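PDB 3U4F: mandelate racemase/muconate lactonizing enzyme family protein from Roseovarius nubinhibens ISM, which binds magnesium in a TIM barrel of the enolase superfamily and may act as a hydro-lyase or racemase. Local coordinates for residues A[135-143]-A[163-173]; A[222-233]-A[249-258]. All blocks are in the same frame, centred on the assembly; numbering follows the deposited sequence.

Contact 1. Residues A[135-143]-A[163-173]. With GAI (guanidine), chain F.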
loop_
_atom_site.group_PDB
_atom_site.type_symbol
_atom_site.label_atom_id
_atom_site.label_comp_id
_atom_site.label_asym_id
_atom_site.label_seq_id
_atom_site.Cartn_x
_atom_site.Cartn_y
_atom_site.Cartn_z
ATOM N N ARG A 135 15.371 -1.471 28.354
ATOM C CA ARG A 135 14.287 -2.098 29.081
ATOM C C ARG A 135 13.381 -2.794 28.102
ATOM O O ARG A 135 13.034 -2.205 27.078
ATOM C CB ARG A 135 13.453 -1.033 29.801
ATOM C CG ARG A 135 12.322 -1.622 30.659
ATOM C CD ARG A 135 11.585 -0.497 31.368
ATOM N NE ARG A 135 10.487 -0.999 32.190
ATOM C CZ ARG A 135 9.494 -0.233 32.649
ATOM N NH1 ARG A 135 9.434 1.048 32.319
ATOM N NH2 ARG A 135 8.540 -0.766 33.396
ATOM N N ALA A 136 12.973 -4.022 28.417
ATOM C CA ALA A 136 12.062 -4.738 27.500
ATOM C C ALA A 136 10.704 -4.949 28.160
ATOM O O ALA A 136 10.621 -5.104 29.388
ATOM C CB ALA A 136 12.652 -6.069 27.105
ATOM N N TYR A 137 9.633 -4.958 27.365
ATOM C CA TYR A 137 8.376 -5.483 27.878
ATOM C C TYR A 137 8.046 -6.826 27.239
ATOM O O TYR A 137 8.261 -7.014 26.038
ATOM C CB TYR A 137 7.226 -4.469 27.745
ATOM C CG TYR A 137 6.668 -4.167 26.350
ATOM C CD1 TYR A 137 5.618 -4.918 25.827
ATOM C CD2 TYR A 137 7.119 -3.055 25.628
ATOM C CE1 TYR A 137 5.065 -4.609 24.556
ATOM C CE2 TYR A 137 6.580 -2.709 24.392
ATOM C CZ TYR A 137 5.539 -3.490 23.860
ATOM O OH TYR A 137 4.985 -3.155 22.634
ATOM N N ALA A 138 7.537 -7.748 28.058
ATOM C CA ALA A 138 7.081 -9.065 27.629
ATOM C C ALA A 138 5.770 -8.922 26.857
ATOM O O ALA A 138 4.774 -8.468 27.395
ATOM C CB ALA A 138 6.893 -9.973 28.832
ATOM N N SER A 139 5.802 -9.239 25.576
ATOM C CA SER A 139 4.653 -8.994 24.735
ATOM C C SER A 139 4.005 -10.337 24.357
ATOM O O SER A 139 4.589 -11.165 23.645
ATOM C CB SER A 139 5.033 -8.171 23.507
ATOM O OG SER A 139 3.887 -7.738 22.805
ATOM N N SER A 140 2.791 -10.531 24.865
ATOM C CA SER A 140 1.926 -11.603 24.410
ATOM C C SER A 140 1.269 -11.241 23.069
ATOM O O SER A 140 0.731 -10.129 22.901
ATOM C CB SER A 140 0.833 -11.854 25.438
ATOM O OG SER A 140 -0.191 -12.665 24.869
HETATM N N MSE A 141 1.271 -12.200 22.152
HETATM C CA MSE A 141 0.606 -12.049 20.853
HETATM C C MSE A 141 -0.802 -12.630 20.878
HETATM O O MSE A 141 -1.577 -12.392 19.952
HETATM C CB MSE A 141 1.429 -12.756 19.740
HETATM C CG MSE A 141 2.872 -12.274 19.633
HETATM SE SE MSE A 141 2.891 -10.344 19.207
HETATM C CE MSE A 141 4.513 -9.776 20.135
ATOM N N LYS A 142 -1.144 -13.378 21.930
ATOM C CA LYS A 142 -2.318 -14.268 21.869
ATOM C C LYS A 142 -3.614 -13.669 22.387
ATOM O O LYS A 142 -3.612 -12.969 23.387
ATOM C CB LYS A 142 -2.021 -15.561 22.646
ATOM C CG LYS A 142 -0.998 -16.486 21.964
ATOM C CD LYS A 142 -0.890 -17.809 22.715
ATOM C CE LYS A 142 -0.145 -18.856 21.900
ATOM N NZ LYS A 142 -0.240 -20.235 22.483
ATOM N N ARG A 143 -4.719 -13.972 21.709
ATOM C CA ARG A 143 -6.057 -13.753 22.274
ATOM C C ARG A 143 -6.769 -15.046 22.656
ATOM O O ARG A 143 -7.770 -14.997 23.397
ATOM C CB ARG A 143 -6.958 -12.968 21.312
ATOM C CG ARG A 143 -6.750 -11.479 21.390
ATOM C CD ARG A 143 -7.353 -10.758 20.192
ATOM N NE ARG A 143 -7.147 -9.334 20.354
ATOM C CZ ARG A 143 -6.119 -8.690 19.826
ATOM N NH1 ARG A 143 -5.233 -9.350 19.067
ATOM N NH2 ARG A 143 -5.970 -7.407 20.077
ATOM N N PHE A 163 11.540 -9.342 33.704
ATOM C CA PHE A 163 10.641 -8.353 33.079
ATOM C C PHE A 163 9.864 -7.618 34.174
ATOM O O PHE A 163 9.462 -8.249 35.148
ATOM C CB PHE A 163 9.595 -9.037 32.173
ATOM C CG PHE A 163 10.161 -9.677 30.932
ATOM C CD1 PHE A 163 10.567 -8.897 29.844
ATOM C CD2 PHE A 163 10.251 -11.061 30.832
ATOM C CE1 PHE A 163 11.060 -9.503 28.669
ATOM C CE2 PHE A 163 10.744 -11.678 29.667
ATOM C CZ PHE A 163 11.165 -10.886 28.587
ATOM N N ASP A 164 9.640 -6.313 33.997
ATOM C CA ASP A 164 8.772 -5.543 34.908
ATOM C C ASP A 164 7.695 -4.776 34.144
ATOM O O ASP A 164 7.090 -3.858 34.678
ATOM C CB ASP A 164 9.594 -4.591 35.782
ATOM C CG ASP A 164 10.219 -3.432 35.006
ATOM O OD1 ASP A 164 10.052 -3.298 33.768
ATOM O OD2 ASP A 164 10.907 -2.621 35.675
ATOM N N ALA A 165 7.512 -5.141 32.875
ATOM C CA ALA A 165 6.483 -4.575 31.990
ATOM C C ALA A 165 5.927 -5.691 31.109
ATOM O O ALA A 165 6.680 -6.562 30.648
ATOM C CB ALA A 165 7.094 -3.480 31.122
ATOM N N PHE A 166 4.619 -5.662 30.862
ATOM C CA PHE A 166 3.921 -6.806 30.254
ATOM C C PHE A 166 2.763 -6.291 29.401
ATOM O O PHE A 166 1.987 -5.454 29.858
ATOM C CB PHE A 166 3.350 -7.754 31.324
ATOM C CG PHE A 166 4.361 -8.189 32.363
ATOM C CD1 PHE A 166 5.053 -9.378 32.214
ATOM C CD2 PHE A 166 4.608 -7.396 33.475
ATOM C CE1 PHE A 166 6.001 -9.778 33.165
ATOM C CE2 PHE A 166 5.566 -7.758 34.415
ATOM C CZ PHE A 166 6.267 -8.958 34.253
ATOM N N LYS A 167 2.651 -6.786 28.168
ATOM C CA LYS A 167 1.542 -6.368 27.303
ATOM C C LYS A 167 0.650 -7.555 26.954
ATOM O O LYS A 167 1.152 -8.617 26.547
ATOM C CB LYS A 167 2.041 -5.655 26.025
ATOM C CG LYS A 167 0.907 -5.077 25.171
ATOM C CD LYS A 167 1.418 -4.156 24.072
ATOM C CE LYS A 167 1.786 -4.948 22.834
ATOM N NZ LYS A 167 2.309 -3.993 21.826
ATOM N N VAL A 168 -0.666 -7.375 27.106
ATOM C CA VAL A 168 -1.647 -8.398 26.740
ATOM C C VAL A 168 -2.632 -7.817 25.717
ATOM O O VAL A 168 -2.512 -6.659 25.329
ATOM C CB VAL A 168 -2.392 -8.941 28.012
ATOM C CG1 VAL A 168 -1.389 -9.497 28.989
ATOM C CG2 VAL A 168 -3.202 -7.849 28.631
ATOM N N ARG A 169 -3.578 -8.620 25.249
ATOM C CA ARG A 169 -4.466 -8.210 24.176
ATOM C C ARG A 169 -5.876 -7.916 24.704
ATOM O O ARG A 169 -6.352 -8.614 25.588
ATOM C CB ARG A 169 -4.555 -9.314 23.140
ATOM C CG ARG A 169 -3.192 -9.725 22.572
ATOM C CD ARG A 169 -2.647 -8.633 21.620
ATOM N NE ARG A 169 -1.172 -8.673 21.574
ATOM C CZ ARG A 169 -0.439 -7.906 20.780
ATOM N NH1 ARG A 169 -1.043 -7.109 19.899
ATOM N NH2 ARG A 169 0.888 -7.942 20.867
ATOM N N ALA A 170 -6.523 -6.914 24.124
ATOM C CA ALA A 170 -7.948 -6.606 24.355
ATOM C C ALA A 170 -8.756 -6.861 23.084
ATOM O O ALA A 170 -8.220 -6.808 21.979
ATOM C CB ALA A 170 -8.108 -5.155 24.743
ATOM N N GLY A 171 -10.053 -7.126 23.243
ATOM C CA GLY A 171 -10.938 -7.217 22.073
ATOM C C GLY A 171 -10.620 -8.399 21.194
ATOM O O GLY A 171 -9.979 -9.345 21.617
ATOM N N ALA A 172 -11.104 -8.348 19.963
ATOM C CA ALA A 172 -10.711 -9.308 18.940
ATOM C C ALA A 172 -9.936 -8.506 17.895
ATOM O O ALA A 172 -10.193 -7.309 17.708
ATOM C CB ALA A 172 -11.955 -9.963 18.335
ATOM N N GLU A 173 -8.986 -9.150 17.216
ATOM C CA GLU A 173 -8.153 -8.468 16.219
ATOM C C GLU A 173 -9.019 -7.942 15.079
ATOM O O GLU A 173 -9.729 -8.715 14.443
ATOM C CB GLU A 173 -7.130 -9.460 15.667
ATOM C CG GLU A 173 -6.138 -8.862 14.670
ATOM C CD GLU A 173 -5.199 -9.943 14.125
ATOM O OE1 GLU A 173 -4.517 -10.591 14.931
ATOM O OE2 GLU A 173 -5.193 -10.189 12.905
HETATM C C GAI F . 1.772 -5.519 18.608
HETATM N N1 GAI F . 2.476 -6.596 18.846
HETATM N N2 GAI F . 0.633 -5.483 17.829
HETATM N N3 GAI F . 2.173 -4.331 19.091
HETATM O O HOH W 1 11.448 -5.132 31.969
HETATM O O HOH W 2 -3.794 -11.587 25.916
#
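Two neighbouring parallel strands of the TIM barrel, 132-139 and 165-169, meet here in a beta-alpha-beta unit completed by helix 147-161. Bridges pair Ala-138 with Phe-166 and Ser-139 with Lys-167, and the amide of Lys-167 donates to Ala-138 O over 2.8 Å. On the helix-facing side, Ala-138 CB sits over the Phe-163 ring, 3.9 Å from its centroid and 11° off the normal, a CH-pi contact. At the N-terminal end, Arg-135 NE and NH2 both grip one oxygen, Asp-164 OD1, in a salt bridge with NE at 2.8 Å. On the barrel interior, a bend at chi3 (86°) brings Lys-167 NZ to Tyr-137 OH at 2.9 Å and also to Glu-231, a magnesium ligand. At the C-terminal ends of the strands, the guanidinium of Arg-169 holds Ser-140 O side-on with NE and NH2, NE at 2.7 Å, while NH2 lies 2.9 Å from guanidine N1. Arg-143 also takes Ala-170 O with NE and NH2, NH2 at 3.0 Å, but here NE comes from above the carbonyl plane; one face of its guanidinium rests on Arg-169 CB. Since Ser-140 O lies in the guanidinium plane of Arg-169, the double grip restricts that group's rotation and keeps its NH2 directed into the guanidine pocket.

Contact 2. Residues A[222-233]-A[249-258]. With MG (magnesium ion), chain E; MG (magnesium ion), chain G; GAI (guanidine), chain F.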
loop_
_atom_site.group_PDB
_atom_site.type_symbol
_atom_site.label_atom_id
_atom_site.label_comp_id
_atom_site.label_asym_id
_atom_site.label_seq_id
_atom_site.Cartn_x
_atom_site.Cartn_y
_atom_site.Cartn_z
ATOM N N LEU A 222 -8.993 0.635 32.206
ATOM C CA LEU A 222 -7.521 0.523 32.214
ATOM C C LEU A 222 -6.933 1.515 33.227
ATOM O O LEU A 222 -6.037 1.176 34.018
ATOM C CB LEU A 222 -6.978 0.852 30.811
ATOM C CG LEU A 222 -7.332 -0.123 29.692
ATOM C CD1 LEU A 222 -6.821 0.414 28.354
ATOM C CD2 LEU A 222 -6.770 -1.485 29.981
ATOM N N GLN A 223 -7.443 2.739 33.198
ATOM C CA GLN A 223 -7.036 3.773 34.151
ATOM C C GLN A 223 -7.327 3.357 35.598
ATOM O O GLN A 223 -6.457 3.522 36.454
ATOM C CB GLN A 223 -7.696 5.099 33.806
ATOM C CG GLN A 223 -7.107 5.737 32.543
ATOM C CD GLN A 223 -7.870 6.947 32.053
ATOM O OE1 GLN A 223 -8.991 7.231 32.513
ATOM N NE2 GLN A 223 -7.291 7.658 31.114
ATOM N N ASP A 224 -8.532 2.824 35.857
ATOM C CA ASP A 224 -8.900 2.293 37.206
ATOM C C ASP A 224 -7.925 1.204 37.704
ATOM O O ASP A 224 -7.657 1.073 38.913
ATOM C CB ASP A 224 -10.315 1.706 37.208
ATOM C CG ASP A 224 -11.409 2.751 37.004
ATOM O OD1 ASP A 224 -11.154 3.976 37.065
ATOM O OD2 ASP A 224 -12.554 2.308 36.777
ATOM N N HIS A 225 -7.375 0.429 36.770
ATOM C CA HIS A 225 -6.436 -0.622 37.151
ATOM C C HIS A 225 -4.975 -0.313 36.878
ATOM O O HIS A 225 -4.141 -1.192 36.920
ATOM C CB HIS A 225 -6.867 -1.976 36.580
ATOM C CG HIS A 225 -8.136 -2.487 37.195
ATOM N ND1 HIS A 225 -9.383 -2.114 36.740
ATOM C CD2 HIS A 225 -8.351 -3.292 38.263
ATOM C CE1 HIS A 225 -10.312 -2.693 37.483
ATOM N NE2 HIS A 225 -9.713 -3.418 38.410
ATOM N N GLY A 226 -4.668 0.954 36.647
ATOM C CA GLY A 226 -3.289 1.377 36.574
ATOM C C GLY A 226 -2.509 0.898 35.354
ATOM O O GLY A 226 -1.274 0.866 35.394
ATOM N N PHE A 227 -3.201 0.553 34.267
ATOM C CA PHE A 227 -2.491 0.373 32.991
ATOM C C PHE A 227 -1.886 1.693 32.506
ATOM O O PHE A 227 -2.394 2.791 32.808
ATOM C CB PHE A 227 -3.398 -0.237 31.915
ATOM C CG PHE A 227 -3.545 -1.730 31.997
ATOM C CD1 PHE A 227 -4.128 -2.355 33.125
ATOM C CD2 PHE A 227 -3.157 -2.525 30.913
ATOM C CE1 PHE A 227 -4.310 -3.752 33.165
ATOM C CE2 PHE A 227 -3.315 -3.917 30.942
ATOM C CZ PHE A 227 -3.898 -4.533 32.065
ATOM N N SER A 228 -0.792 1.609 31.747
ATOM C CA SER A 228 -0.074 2.813 31.346
ATOM C C SER A 228 0.111 3.008 29.834
ATOM O O SER A 228 0.785 3.967 29.414
ATOM C CB SER A 228 1.293 2.880 32.050
ATOM O OG SER A 228 1.951 1.613 31.938
ATOM N N HIS A 229 -0.531 2.140 29.032
ATOM C CA HIS A 229 -0.276 2.107 27.579
ATOM C C HIS A 229 -1.478 1.390 26.946
ATOM O O HIS A 229 -1.755 0.235 27.275
ATOM C CB HIS A 229 1.051 1.335 27.375
ATOM C CG HIS A 229 1.404 1.014 25.953
ATOM N ND1 HIS A 229 2.562 1.474 25.360
ATOM C CD2 HIS A 229 0.791 0.238 25.028
ATOM C CE1 HIS A 229 2.645 1.001 24.126
ATOM N NE2 HIS A 229 1.582 0.248 23.901
ATOM N N PHE A 230 -2.176 2.084 26.061
ATOM C CA PHE A 230 -3.391 1.569 25.405
ATOM C C PHE A 230 -3.163 1.716 23.902
ATOM O O PHE A 230 -3.264 2.817 23.327
ATOM C CB PHE A 230 -4.575 2.427 25.891
ATOM C CG PHE A 230 -5.929 1.990 25.393
ATOM C CD1 PHE A 230 -6.137 0.732 24.848
ATOM C CD2 PHE A 230 -7.012 2.845 25.554
ATOM C CE1 PHE A 230 -7.426 0.336 24.425
ATOM C CE2 PHE A 230 -8.311 2.456 25.138
ATOM C CZ PHE A 230 -8.509 1.221 24.588
ATOM N N GLU A 231 -2.842 0.597 23.271
ATOM C CA GLU A 231 -2.381 0.593 21.901
ATOM C C GLU A 231 -3.501 0.270 20.909
ATOM O O GLU A 231 -4.276 -0.634 21.138
ATOM C CB GLU A 231 -1.237 -0.408 21.784
ATOM C CG GLU A 231 -0.669 -0.558 20.385
ATOM C CD GLU A 231 0.682 -1.243 20.413
ATOM O OE1 GLU A 231 1.305 -1.288 21.519
ATOM O OE2 GLU A 231 1.125 -1.704 19.327
ATOM N N GLU A 232 -3.533 1.041 19.825
ATOM C CA GLU A 232 -4.388 0.835 18.657
ATOM C C GLU A 232 -5.843 0.593 19.060
ATOM O O GLU A 232 -6.412 -0.421 18.728
ATOM C CB GLU A 232 -3.820 -0.298 17.762
ATOM C CG GLU A 232 -4.339 -0.298 16.318
ATOM C CD GLU A 232 -3.597 -1.310 15.453
ATOM O OE1 GLU A 232 -2.350 -1.252 15.481
ATOM O OE2 GLU A 232 -4.263 -2.126 14.743
ATOM N N PRO A 233 -6.437 1.529 19.823
ATOM C CA PRO A 233 -7.803 1.279 20.347
ATOM C C PRO A 233 -8.827 1.115 19.232
ATOM O O PRO A 233 -9.778 0.324 19.357
ATOM C CB PRO A 233 -8.124 2.573 21.139
ATOM C CG PRO A 233 -7.136 3.620 20.629
ATOM C CD PRO A 233 -5.870 2.797 20.329
ATOM N N LEU A 249 -8.917 10.402 27.162
ATOM C CA LEU A 249 -8.223 9.599 28.190
ATOM C C LEU A 249 -6.923 10.221 28.701
ATOM O O LEU A 249 -6.235 10.906 27.970
ATOM C CB LEU A 249 -7.917 8.190 27.687
ATOM C CG LEU A 249 -9.148 7.375 27.290
ATOM C CD1 LEU A 249 -8.713 6.052 26.616
ATOM C CD2 LEU A 249 -9.996 7.083 28.529
ATOM N N ASP A 250 -6.614 9.959 29.965
ATOM C CA ASP A 250 -5.318 10.289 30.533
ATOM C C ASP A 250 -4.268 9.220 30.212
ATOM O O ASP A 250 -3.097 9.565 30.071
ATOM C CB ASP A 250 -5.402 10.450 32.046
ATOM C CG ASP A 250 -6.270 11.617 32.454
ATOM O OD1 ASP A 250 -6.154 12.696 31.828
ATOM O OD2 ASP A 250 -7.060 11.439 33.394
ATOM N N ILE A 251 -4.663 7.951 30.134
ATOM C CA ILE A 251 -3.710 6.874 29.776
ATOM C C ILE A 251 -3.123 7.181 28.382
ATOM O O ILE A 251 -3.833 7.708 27.521
ATOM C CB ILE A 251 -4.376 5.465 29.849
ATOM C CG1 ILE A 251 -3.351 4.328 29.597
ATOM C CG2 ILE A 251 -5.647 5.406 28.956
ATOM C CD1 ILE A 251 -3.878 2.932 29.996
ATOM N N ASP A 252 -1.827 6.904 28.185
ATOM C CA ASP A 252 -1.194 7.042 26.870
ATOM C C ASP A 252 -1.895 6.119 25.887
ATOM O O ASP A 252 -2.045 4.910 26.155
ATOM C CB ASP A 252 0.293 6.629 26.900
ATOM C CG ASP A 252 1.212 7.700 27.482
ATOM O OD1 ASP A 252 0.817 8.883 27.587
ATOM O OD2 ASP A 252 2.359 7.339 27.816
ATOM N N VAL A 253 -2.296 6.697 24.765
ATOM C CA VAL A 253 -2.829 5.964 23.604
ATOM C C VAL A 253 -1.711 5.985 22.545
ATOM O O VAL A 253 -1.067 7.021 22.304
ATOM C CB VAL A 253 -4.129 6.614 23.066
ATOM C CG1 VAL A 253 -4.560 6.038 21.681
ATOM C CG2 VAL A 253 -5.281 6.478 24.091
ATOM N N THR A 254 -1.480 4.827 21.936
ATOM C CA THR A 254 -0.263 4.595 21.153
ATOM C C THR A 254 -0.663 3.928 19.840
ATOM O O THR A 254 -1.697 3.261 19.769
ATOM C CB THR A 254 0.755 3.744 21.948
ATOM O OG1 THR A 254 0.393 2.363 21.918
ATOM C CG2 THR A 254 0.808 4.190 23.450
ATOM N N GLY A 255 0.120 4.146 18.787
ATOM C CA GLY A 255 -0.124 3.394 17.558
ATOM C C GLY A 255 0.832 3.765 16.448
ATOM O O GLY A 255 1.707 4.629 16.629
ATOM N N GLY A 256 0.644 3.089 15.307
ATOM C CA GLY A 256 1.329 3.415 14.062
ATOM C C GLY A 256 2.026 2.224 13.409
ATOM O O GLY A 256 2.653 2.398 12.370
ATOM N N GLU A 257 1.921 1.028 13.989
ATOM C CA GLU A 257 2.698 -0.099 13.490
ATOM C C GLU A 257 2.412 -0.455 12.037
ATOM O O GLU A 257 3.329 -0.904 11.355
ATOM C CB GLU A 257 2.583 -1.330 14.377
ATOM C CG GLU A 257 1.220 -2.019 14.335
ATOM C CD GLU A 257 1.094 -2.978 15.466
ATOM O OE1 GLU A 257 1.269 -2.545 16.643
ATOM O OE2 GLU A 257 0.810 -4.159 15.177
ATOM N N GLN A 258 1.177 -0.224 11.560
ATOM C CA GLN A 258 0.846 -0.513 10.126
ATOM C C GLN A 258 1.021 0.666 9.205
ATOM O O GLN A 258 0.745 0.574 8.018
ATOM C CB GLN A 258 -0.586 -1.046 9.967
ATOM C CG GLN A 258 -0.781 -2.432 10.505
ATOM C CD GLN A 258 -1.205 -2.496 11.971
ATOM O OE1 GLN A 258 -1.632 -1.504 12.585
ATOM N NE2 GLN A 258 -1.164 -3.693 12.514
HETATM MG MG MG E . 0.397 -3.365 18.306
HETATM MG MG MG G . -5.072 11.625 26.404
HETATM C C GAI F . 1.772 -5.519 18.608
HETATM N N1 GAI F . 2.476 -6.596 18.846
HETATM N N2 GAI F . 0.633 -5.483 17.829
HETATM N N3 GAI F . 2.173 -4.331 19.091
HETATM O O HOH W 3 3.053 4.874 28.429
HETATM O O HOH W 4 -0.062 6.521 30.489
HETATM O O HOH W 5 -1.602 1.497 15.020
HETATM O O HOH W 6 -1.398 -2.868 17.615
HETATM O O HOH W 7 -3.467 11.945 27.810
HETATM O O HOH W 8 -4.341 9.727 25.876
HETATM O O HOH W 9 -3.811 12.529 24.950
HETATM O O HOH W 10 -5.722 13.596 27.053
#
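This is a buried parallel strand pairing in the barrel wall, joining 229-231 to 253-255 across the connection through helix 239-248. Phe-230 bridges Val-253 and Glu-231 bridges Thr-254; among the backbone bonds, Glu-232 N reaches Thr-254 O at 2.9 Å, nearly straight at 177°. The helix-facing layer is mainly apolar: Leu-249 CD1 meets the edge of the Phe-230 ring, 3.8 Å from CD2, and Ile-251 CD1 packs on Leu-222 CB and Phe-227 CB. Toward the barrel interior, Thr-254 CG2 lies over a face of the His-229 imidazole, 3.8 Å from its centroid. In the ring plane, His-229 NE2 donates to Glu-231 OE1 at 2.8 Å and 170°, meeting the anti side of the carboxylate. Lys-167 and Gln-278 also bind OE1, so three partners fix this oxygen. The extended Glu-231 chain, CG opposite the backbone N, carries OE2 to the metal. Glu-231 OE2 and Glu-257 OE1 coordinate one magnesium ion at 2.1 and 2.0 Å, their carboxylate planes 75° apart; Asp-205, guanidine N2 and N3 and a water complete the shell. Glu-257 OE2 is salt-bridged to Lys-94 of the second subunit. Where helix 239-248 ends, Leu-249 O, with Ser-246, binds a second magnesium ion 2.1 Å away. Acidic ligands at or just beyond the C-terminal ends of successive strands, gathered round magnesium, are the hallmark of the enolase superfamily.

How the contacts relate
Both contacts are largely buried parallel pairings in the same barrel sheet, with strand 201-205 standing between them. Their centres lie 12 Å apart, and they touch through the Lys-167 NZ to Glu-231 OE1 salt bridge of 2.9 Å. Each supplies a different chemistry to the guanidine pocket: contact 1 brings cationic nitrogens and the side chain of Met-141, selenomethionine in this crystal, whereas contact 2 brings carboxylates that hold magnesium. The helix-facing layers are mainly apolar in both. On the N-terminal side, contact 1 has an arginine-aspartate salt bridge, and contact 2 a second magnesium, bound mostly by waters, in the loop before strand 253-255. Near the mouth, Glu-173 and Gln-258 both pack against His-93 of the second subunit.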